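Local coordinates for protein sulfate transporter/antisigma-factor antagonist STAS (Planctomyces limnophilus, PDB 3T6O) that probably acts as an anti-sigma-factor antagonist, a STAS-domain protein of the kind that counters the inhibitors of bacterial sigma factors, at residues S88-P91 against Y92-E95. Residues are numbered along the deposited sequence; the frame is centred on the assembly and turned at random. Where two conformers were deposited one is given.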
ATOM      1  N   SER A  88      -2.666 -23.188 -13.822  1.00 21.22           N
ATOM      2  CA  SER A  88      -2.525 -24.292 -12.875  1.00 23.51           C
ATOM      3  C   SER A  88      -2.784 -23.861 -11.437  1.00 22.73           C
ATOM      4  O   SER A  88      -2.106 -24.293 -10.502  1.00 22.87           O
ATOM      5  CB  SER A  88      -1.158 -24.968 -13.042  1.00 23.91           C
ATOM      6  OG  SER A  88      -1.157 -25.574 -14.314  1.00 27.27           O
ATOM      7  N   VAL A  89      -3.821 -23.052 -11.279  1.00 22.94           N
ATOM      8  CA  VAL A  89      -4.176 -22.470  -9.966  1.00 22.03           C
ATOM      9  C   VAL A  89      -5.056 -23.487  -9.283  1.00 23.78           C
ATOM     10  O   VAL A  89      -6.074 -23.921  -9.852  1.00 24.47           O
ATOM     11  CB  VAL A  89      -4.901 -21.135 -10.127  1.00 21.90           C
ATOM     12  CG1 VAL A  89      -5.118 -20.404  -8.717  1.00 21.51           C
ATOM     13  CG2 VAL A  89      -4.144 -20.263 -11.033  1.00 19.16           C
ATOM     14  N   SER A  90      -4.671 -23.931  -8.095  1.00 24.81           N
ATOM     15  CA  SER A  90      -5.497 -24.939  -7.391  1.00 27.56           C
ATOM     16  C   SER A  90      -6.876 -24.371  -7.056  1.00 28.98           C
ATOM     17  O   SER A  90      -7.034 -23.173  -6.981  1.00 28.63           O
ATOM     18  CB  SER A  90      -4.861 -25.401  -6.093  1.00 28.12           C
ATOM     19  OG  SER A  90      -4.941 -24.378  -5.123  1.00 30.00           O
ATOM     20  N   PRO A  91      -7.885 -25.238  -6.867  1.00 32.15           N
ATOM     21  CA  PRO A  91      -9.208 -24.721  -6.542  1.00 33.69           C
ATOM     22  C   PRO A  91      -9.255 -23.810  -5.315  1.00 34.46           C
ATOM     23  O   PRO A  91     -10.017 -22.844  -5.314  1.00 35.27           O
ATOM     24  CB  PRO A  91     -10.060 -25.998  -6.332  1.00 36.21           C
ATOM     25  CG  PRO A  91      -9.410 -27.032  -7.142  1.00 35.67           C
ATOM     26  CD  PRO A  91      -7.950 -26.613  -7.395  1.00 32.46           C
ATOM     27  N   TYR A  92      -8.474 -24.122  -4.282  1.00 34.55           N
ATOM     28  CA  TYR A  92      -8.429 -23.250  -3.159  0.50 33.97           C
ATOM     29  C   TYR A  92      -7.845 -21.874  -3.529  1.00 32.91           C
ATOM     30  O   TYR A  92      -8.382 -20.851  -3.111  1.00 33.17           O
ATOM     31  CB  TYR A  92      -7.621 -23.851  -2.030  0.50 34.69           C
ATOM     32  CG  TYR A  92      -7.538 -22.878  -0.912  0.50 33.35           C
ATOM     33  CD1 TYR A  92      -8.636 -22.646  -0.092  0.50 34.62           C
ATOM     34  CD2 TYR A  92      -6.401 -22.148  -0.698  0.50 30.97           C
ATOM     35  CE1 TYR A  92      -8.573 -21.722   0.937  0.50 32.40           C
ATOM     36  CE2 TYR A  92      -6.327 -21.241   0.330  0.50 30.25           C
ATOM     37  CZ  TYR A  92      -7.416 -21.028   1.144  0.50 30.90           C
ATOM     38  OH  TYR A  92      -7.335 -20.097   2.159  0.50 27.46           O
ATOM     39  N   CYS A  93      -6.760 -21.843  -4.309  1.00 29.76           N
ATOM     40  CA  CYS A  93      -6.135 -20.612  -4.627  1.00 27.85           C
ATOM     41  C   CYS A  93      -7.072 -19.749  -5.476  1.00 27.10           C
ATOM     42  O   CYS A  93      -7.054 -18.504  -5.364  1.00 25.60           O
ATOM     43  CB  CYS A  93      -4.749 -20.836  -5.273  1.00 26.75           C
ATOM     44  SG  CYS A  93      -3.510 -21.555  -4.087  1.00 31.17           S
ATOM     45  N   VAL A  94      -7.927 -20.392  -6.267  1.00 27.44           N
ATOM     46  CA  VAL A  94      -8.954 -19.681  -7.013  1.00 29.06           C
ATOM     47  C   VAL A  94      -9.945 -19.008  -6.035  1.00 31.25           C
ATOM     48  O   VAL A  94     -10.377 -17.870  -6.272  1.00 31.31           O
ATOM     49  CB  VAL A  94      -9.727 -20.592  -7.975  1.00 30.44           C
ATOM     50  CG1 VAL A  94     -10.858 -19.805  -8.648  1.00 32.73           C
ATOM     51  CG2 VAL A  94      -8.808 -21.178  -9.042  1.00 28.54           C
ATOM     52  N   GLU A  95     -10.255 -19.672  -4.925  1.00 33.15           N
ATOM     53  CA  GLU A  95     -11.184 -19.102  -3.914  1.00 35.62           C
ATOM     54  C   GLU A  95     -10.580 -17.855  -3.281  1.00 34.24           C
ATOM     55  O   GLU A  95     -11.296 -16.883  -2.972  1.00 33.94           O
ATOM     56  CB  GLU A  95     -11.506 -20.116  -2.811  1.00 38.51           C
ATOM     57  CG  GLU A  95     -12.854 -20.879  -2.987  1.00 45.85           C
ATOM     58  CD  GLU A  95     -13.973 -20.424  -2.014  1.00 54.02           C
ATOM     59  OE1 GLU A  95     -14.679 -19.421  -2.289  1.00 57.84           O
ATOM     60  OE2 GLU A  95     -14.188 -21.090  -0.974  1.00 60.18           O
TER
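The flat carbonyl group of S90 meets V94 end-on: V94 N donates to S90 O at 3.0 Å, with a C=O...N angle of 166°. One methyl of V94, CG2, sits beside the same oxygen, 3.4 Å from S90 O. The carbonyl of P91 is approached differently, for E95 N donates to P91 O at 3.2 Å from a direction tilted out of the carbonyl plane. The phenol ring of Y92, its CG anti to the backbone N, extends away from S90 and P91 towards F60 of its own chain and V96 of the second subunit. The carboxylate of E95 also leaves the turn, and its OE1 is hydrogen-bonded to S63 and S64 of that subunit.

S90 is the N-cap. A chi1 of 72° turns its OG back over the first turn, where it accepts from C93 N at 3.2 Å in a fairly straight bond of 161°. Serine suits the place because its short side chain brings an acceptor to an N-H that has no preceding turn to bond to. Were the hydroxyl lost to an alanine, C93 N would probably be left without its capping acceptor and the first turn be held less firmly. P91 suits the first helical position, where the missing N-H costs no helical bond and the ring restrains phi.

V89, just before the cap, suits its place because its branched apolar side chain sets one methyl, CG1, against both C93 and V94: CG1 lies 3.5 Å from C93 CB, tighter than usual van der Waals contact, and 3.8 Å from V94 CG2. This V89–V94 contact bracketing a serine N-cap is a hydrophobic staple; it stands at the N-terminal end of helix 91-97, the helical link between parallel neighbours 83-87 and 108-109 in a beta-alpha-beta unit of the STAS fold.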